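Local coordinates for protein aminotransferase class I and II (Streptococcus suis 89/1591, PDB 3OP7) that probably transfers amino groups between amino acids and keto acids, using covalently bound pyridoxal phosphate as its cofactor, at residues V306-E320 with P336-F350. Sequence-based numbering, arbitrary orientation.
Sequences VSTSFVKIAVDMPME and PGNRFERDGYVRLGF
V311 and V346 form an antiparallel hydrogen-bonded pair between strands 309-313 and 345-348: V311 N meets V346 O at 2.9 Å, almost straight at 170°, and V346 N returns to V311 O. L348 N to S309 O and I313 N to G344 O extend the pairing. S309 OG donates to L348 O; serine's short hydroxyl, held close to the backbone, can add this bond. G344 has a positive phi, where a side chain would jam against the preceding carbonyl, so glycine suits the turn into strand 345-348.

F310, Y345 and F340 form an aromatic cluster on the face that also carries K312 and R347. CG anti to the backbone N (chi1 -154°) swings the F310 ring so that Y345 CB sits over one face, 3.6 Å from its centroid, a CH-pi contact. The edge of F310 is turned toward the face of F340, offset. K312 CB and CG pass obliquely across Y345 CE2, CB at 3.5 Å; Y345 OH bonds to E136. On the other face, V346 CG1 touches the selenium of M319.

Polar groups tie down the start of helix 319-330. D343 OD1 accepts M319 N through its syn lone pair at 2.9 Å, and also takes G344 N. R339 grips E320 side-on, NE to OE1 at 2.7 Å and NH2 to OE2 at 2.8 Å. N338 ND2 donates to E320 OE1 on its anti side, 25° out of the carboxylate plane, so OE1 accepts two bonds; R339 NH1 forms a second salt bridge with E11.

Together these contacts join two central strands of a four-stranded antiparallel sheet to its neighbouring helix, consistent with the small C-terminal domain of fold-type I aminotransferases.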
loop_
_atom_site.group_PDB
_atom_site.type_symbol
_atom_site.label_atom_id
_atom_site.label_comp_id
_atom_site.label_asym_id
_atom_site.label_seq_id
_atom_site.Cartn_x
_atom_site.Cartn_y
_atom_site.Cartn_z
ATOM N N VAL A 306 17.914 19.711 2.194
ATOM C CA VAL A 306 17.011 18.594 2.417
ATOM C C VAL A 306 17.758 17.544 3.226
ATOM O O VAL A 306 18.985 17.515 3.245
ATOM C CB VAL A 306 16.445 18.000 1.073
ATOM C CG1 VAL A 306 15.625 19.070 0.300
ATOM C CG2 VAL A 306 17.549 17.457 0.181
ATOM N N SER A 307 17.020 16.636 3.833
ATOM C CA SER A 307 17.555 15.692 4.835
ATOM C C SER A 307 18.281 14.447 4.277
ATOM O O SER A 307 18.268 13.382 4.934
ATOM C CB SER A 307 16.371 15.228 5.750
ATOM O OG SER A 307 15.305 14.563 5.048
ATOM N N THR A 308 18.851 14.517 3.061
ATOM C CA THR A 308 19.705 13.424 2.586
ATOM C C THR A 308 20.987 14.028 2.036
ATOM O O THR A 308 21.015 15.165 1.559
ATOM C CB THR A 308 19.028 12.485 1.570
ATOM O OG1 THR A 308 19.933 11.410 1.189
ATOM C CG2 THR A 308 18.531 13.255 0.327
ATOM N N SER A 309 22.087 13.308 2.210
ATOM C CA SER A 309 23.351 13.724 1.627
ATOM C C SER A 309 24.144 12.503 1.187
ATOM O O SER A 309 23.883 11.367 1.611
ATOM C CB SER A 309 24.220 14.578 2.600
ATOM O OG SER A 309 24.662 13.806 3.704
ATOM N N PHE A 310 25.126 12.744 0.326
ATOM C CA PHE A 310 25.865 11.648 -0.331
ATOM C C PHE A 310 27.305 12.089 -0.270
ATOM O O PHE A 310 27.722 12.971 -1.015
ATOM C CB PHE A 310 25.391 11.441 -1.755
ATOM C CG PHE A 310 25.590 10.039 -2.305
ATOM C CD1 PHE A 310 25.268 8.920 -1.573
ATOM C CD2 PHE A 310 26.094 9.864 -3.585
ATOM C CE1 PHE A 310 25.407 7.632 -2.115
ATOM C CE2 PHE A 310 26.270 8.605 -4.120
ATOM C CZ PHE A 310 25.895 7.480 -3.392
ATOM N N VAL A 311 28.045 11.449 0.625
ATOM C CA VAL A 311 29.346 11.931 1.014
ATOM C C VAL A 311 30.401 11.034 0.376
ATOM O O VAL A 311 30.281 9.800 0.343
ATOM C CB VAL A 311 29.451 11.913 2.556
ATOM C CG1 VAL A 311 30.788 12.332 3.027
ATOM C CG2 VAL A 311 28.374 12.798 3.166
ATOM N N LYS A 312 31.412 11.673 -0.190
ATOM C CA LYS A 312 32.486 10.965 -0.874
ATOM C C LYS A 312 33.603 10.643 0.109
ATOM O O LYS A 312 34.215 11.558 0.654
ATOM C CB LYS A 312 33.043 11.843 -2.000
ATOM C CG LYS A 312 33.934 11.102 -2.971
ATOM C CD LYS A 312 34.556 12.074 -3.961
ATOM C CE LYS A 312 35.124 11.382 -5.199
ATOM N NZ LYS A 312 35.318 12.392 -6.292
ATOM N N ILE A 313 33.878 9.356 0.304
ATOM C CA ILE A 313 34.911 8.893 1.237
ATOM C C ILE A 313 36.164 8.498 0.450
ATOM O O ILE A 313 36.135 7.519 -0.298
ATOM C CB ILE A 313 34.396 7.663 2.087
ATOM C CG1 ILE A 313 33.072 7.963 2.766
ATOM C CG2 ILE A 313 35.468 7.233 3.129
ATOM C CD1 ILE A 313 33.076 9.116 3.751
ATOM N N ALA A 314 37.249 9.266 0.602
ATOM C CA ALA A 314 38.542 9.003 -0.070
ATOM C C ALA A 314 39.374 7.884 0.589
ATOM O O ALA A 314 40.514 8.110 1.054
ATOM C CB ALA A 314 39.376 10.309 -0.171
ATOM N N VAL A 315 38.796 6.678 0.612
ATOM C CA VAL A 315 39.432 5.464 1.135
ATOM C C VAL A 315 39.223 4.344 0.113
ATOM O O VAL A 315 38.111 4.154 -0.406
ATOM C CB VAL A 315 38.815 5.027 2.491
ATOM C CG1 VAL A 315 39.459 3.702 2.967
ATOM C CG2 VAL A 315 38.998 6.141 3.540
ATOM N N ASP A 316 40.278 3.577 -0.132
ATOM C CA ASP A 316 40.280 2.590 -1.206
ATOM C C ASP A 316 39.782 1.231 -0.694
ATOM O O ASP A 316 40.557 0.280 -0.495
ATOM C CB ASP A 316 41.694 2.470 -1.818
ATOM C CG ASP A 316 41.695 1.719 -3.139
ATOM O OD1 ASP A 316 40.638 1.664 -3.788
ATOM O OD2 ASP A 316 42.757 1.188 -3.534
HETATM N N MSE A 317 38.481 1.153 -0.448
HETATM C CA MSE A 317 37.859 -0.114 -0.093
HETATM C C MSE A 317 36.381 -0.003 -0.408
HETATM O O MSE A 317 35.820 1.094 -0.342
HETATM C CB MSE A 317 38.102 -0.486 1.373
HETATM C CG MSE A 317 37.265 0.246 2.388
HETATM SE SE MSE A 317 37.456 -0.286 4.280
HETATM C CE MSE A 317 36.871 -2.115 4.364
ATOM N N PRO A 318 35.757 -1.126 -0.779
ATOM C CA PRO A 318 34.310 -1.067 -1.058
ATOM C C PRO A 318 33.539 -0.446 0.116
ATOM O O PRO A 318 33.866 -0.697 1.285
ATOM C CB PRO A 318 33.933 -2.529 -1.299
ATOM C CG PRO A 318 35.215 -3.164 -1.810
ATOM C CD PRO A 318 36.316 -2.469 -1.025
HETATM N N MSE A 319 32.581 0.422 -0.184
HETATM C CA MSE A 319 31.853 1.104 0.896
HETATM C C MSE A 319 30.974 0.154 1.695
HETATM O O MSE A 319 30.657 0.432 2.870
HETATM C CB MSE A 319 31.001 2.266 0.359
HETATM C CG MSE A 319 31.802 3.511 0.057
HETATM SE SE MSE A 319 32.745 4.228 1.599
HETATM C CE MSE A 319 34.511 3.693 1.069
ATOM N N GLU A 320 30.519 -0.938 1.083
ATOM C CA GLU A 320 29.742 -1.914 1.858
ATOM C C GLU A 320 30.639 -2.507 2.954
ATOM O O GLU A 320 30.233 -2.611 4.106
ATOM C CB GLU A 320 29.128 -2.990 0.968
ATOM C CG GLU A 320 28.416 -4.121 1.739
ATOM C CD GLU A 320 26.934 -4.311 1.381
ATOM O OE1 GLU A 320 26.377 -3.593 0.538
ATOM O OE2 GLU A 320 26.305 -5.183 2.024
ATOM N N PRO A 336 25.740 2.311 2.425
ATOM C CA PRO A 336 26.886 2.439 1.519
ATOM C C PRO A 336 26.472 2.687 0.081
ATOM O O PRO A 336 25.378 2.243 -0.341
ATOM C CB PRO A 336 27.585 1.078 1.626
ATOM C CG PRO A 336 26.515 0.124 1.993
ATOM C CD PRO A 336 25.552 0.919 2.865
ATOM N N GLY A 337 27.355 3.367 -0.659
ATOM C CA GLY A 337 27.036 3.888 -1.976
ATOM C C GLY A 337 26.749 2.859 -3.054
ATOM O O GLY A 337 26.024 3.161 -3.991
ATOM N N ASN A 338 27.319 1.664 -2.928
ATOM C CA ASN A 338 27.038 0.571 -3.865
ATOM C C ASN A 338 25.567 0.187 -3.888
ATOM O O ASN A 338 25.100 -0.380 -4.871
ATOM C CB ASN A 338 27.885 -0.662 -3.531
ATOM C CG ASN A 338 27.569 -1.198 -2.152
ATOM O OD1 ASN A 338 27.689 -0.466 -1.182
ATOM N ND2 ASN A 338 27.141 -2.453 -2.063
ATOM N N ARG A 339 24.825 0.486 -2.821
ATOM C CA ARG A 339 23.374 0.240 -2.806
ATOM C C ARG A 339 22.609 1.202 -3.738
ATOM O O ARG A 339 21.402 0.980 -3.999
ATOM C CB ARG A 339 22.811 0.320 -1.383
ATOM C CG ARG A 339 23.419 -0.676 -0.378
ATOM C CD ARG A 339 23.155 -2.103 -0.808
ATOM N NE ARG A 339 23.714 -3.164 0.031
ATOM C CZ ARG A 339 23.024 -4.183 0.532
ATOM N NH1 ARG A 339 21.695 -4.275 0.342
ATOM N NH2 ARG A 339 23.657 -5.124 1.208
ATOM N N PHE A 340 23.295 2.241 -4.207
ATOM C CA PHE A 340 22.829 3.181 -5.246
ATOM C C PHE A 340 23.674 3.085 -6.550
ATOM O O PHE A 340 23.646 3.980 -7.396
ATOM C CB PHE A 340 22.865 4.623 -4.688
ATOM C CG PHE A 340 22.274 4.766 -3.311
ATOM C CD1 PHE A 340 23.061 4.601 -2.179
ATOM C CD2 PHE A 340 20.919 5.042 -3.130
ATOM C CE1 PHE A 340 22.515 4.707 -0.899
ATOM C CE2 PHE A 340 20.363 5.144 -1.851
ATOM C CZ PHE A 340 21.164 4.983 -0.734
ATOM N N GLU A 341 24.422 1.990 -6.715
ATOM C CA GLU A 341 25.362 1.804 -7.800
ATOM C C GLU A 341 26.326 2.978 -7.989
ATOM O O GLU A 341 26.766 3.263 -9.098
ATOM C CB GLU A 341 24.680 1.403 -9.129
ATOM C CG GLU A 341 25.642 0.572 -10.053
ATOM C CD GLU A 341 25.052 0.170 -11.419
ATOM O OE1 GLU A 341 23.862 0.456 -11.678
ATOM O OE2 GLU A 341 25.801 -0.419 -12.246
ATOM N N ARG A 342 26.713 3.612 -6.884
ATOM C CA ARG A 342 27.824 4.572 -6.895
ATOM C C ARG A 342 28.711 4.328 -5.688
ATOM O O ARG A 342 28.568 4.995 -4.649
ATOM C CB ARG A 342 27.313 6.007 -6.839
ATOM C CG ARG A 342 26.615 6.493 -8.101
ATOM C CD ARG A 342 27.623 6.927 -9.194
ATOM N NE ARG A 342 26.980 7.712 -10.277
ATOM C CZ ARG A 342 26.227 7.194 -11.238
ATOM N NH1 ARG A 342 26.013 5.869 -11.259
ATOM N NH2 ARG A 342 25.685 7.996 -12.192
ATOM N N ASP A 343 29.636 3.379 -5.816
ATOM C CA ASP A 343 30.538 3.050 -4.719
ATOM C C ASP A 343 31.533 4.232 -4.554
ATOM O O ASP A 343 31.671 5.063 -5.444
ATOM C CB ASP A 343 31.240 1.708 -5.016
ATOM C CG ASP A 343 31.682 0.954 -3.752
ATOM O OD1 ASP A 343 31.763 1.573 -2.668
ATOM O OD2 ASP A 343 31.992 -0.264 -3.855
ATOM N N GLY A 344 32.204 4.310 -3.413
ATOM C CA GLY A 344 33.049 5.449 -3.088
ATOM C C GLY A 344 32.339 6.526 -2.290
ATOM O O GLY A 344 32.989 7.505 -1.890
ATOM N N TYR A 345 31.033 6.319 -2.025
ATOM C CA TYR A 345 30.188 7.269 -1.323
ATOM C C TYR A 345 29.332 6.549 -0.284
ATOM O O TYR A 345 29.049 5.341 -0.406
ATOM C CB TYR A 345 29.215 7.955 -2.308
ATOM C CG TYR A 345 29.855 8.732 -3.418
ATOM C CD1 TYR A 345 30.301 8.092 -4.561
ATOM C CD2 TYR A 345 30.007 10.113 -3.341
ATOM C CE1 TYR A 345 30.894 8.812 -5.600
ATOM C CE2 TYR A 345 30.637 10.835 -4.365
ATOM C CZ TYR A 345 31.059 10.176 -5.494
ATOM O OH TYR A 345 31.673 10.849 -6.555
ATOM N N VAL A 346 28.810 7.315 0.670
ATOM C CA VAL A 346 27.831 6.799 1.636
ATOM C C VAL A 346 26.645 7.770 1.699
ATOM O O VAL A 346 26.854 8.964 1.549
ATOM C CB VAL A 346 28.486 6.655 3.033
ATOM C CG1 VAL A 346 29.607 5.620 2.994
ATOM C CG2 VAL A 346 29.044 8.003 3.537
ATOM N N ARG A 347 25.415 7.268 1.862
ATOM C CA ARG A 347 24.259 8.130 2.144
ATOM C C ARG A 347 24.203 8.380 3.671
ATOM O O ARG A 347 24.216 7.426 4.460
ATOM C CB ARG A 347 22.962 7.543 1.666
ATOM C CG ARG A 347 21.874 8.604 1.661
ATOM C CD ARG A 347 20.597 8.028 1.277
ATOM N NE ARG A 347 20.075 7.206 2.364
ATOM C CZ ARG A 347 18.918 6.557 2.310
ATOM N NH1 ARG A 347 18.168 6.565 1.189
ATOM N NH2 ARG A 347 18.528 5.862 3.377
ATOM N N LEU A 348 24.209 9.661 4.041
ATOM C CA LEU A 348 24.201 10.129 5.431
ATOM C C LEU A 348 22.936 10.988 5.689
ATOM O O LEU A 348 22.753 12.025 5.047
ATOM C CB LEU A 348 25.457 10.948 5.658
ATOM C CG LEU A 348 25.788 11.233 7.125
ATOM C CD1 LEU A 348 27.296 11.467 7.234
ATOM C CD2 LEU A 348 24.983 12.387 7.729
ATOM N N GLY A 349 22.065 10.555 6.590
ATOM C CA GLY A 349 20.859 11.298 6.915
ATOM C C GLY A 349 21.130 12.118 8.176
ATOM O O GLY A 349 21.311 11.558 9.257
ATOM N N PHE A 350 21.141 13.436 8.042
ATOM C CA PHE A 350 21.625 14.286 9.122
ATOM C C PHE A 350 20.553 15.011 9.947
ATOM O O PHE A 350 20.914 15.726 10.892
ATOM C CB PHE A 350 22.606 15.332 8.566
ATOM C CG PHE A 350 21.983 16.283 7.588
ATOM C CD1 PHE A 350 21.942 15.985 6.224
ATOM C CD2 PHE A 350 21.390 17.456 8.022
ATOM C CE1 PHE A 350 21.310 16.867 5.308
ATOM C CE2 PHE A 350 20.777 18.330 7.119
ATOM C CZ PHE A 350 20.758 18.042 5.757
HETATM O O HOH W 1 35.201 7.964 -3.187
HETATM O O HOH W 2 30.724 -1.751 -1.782
#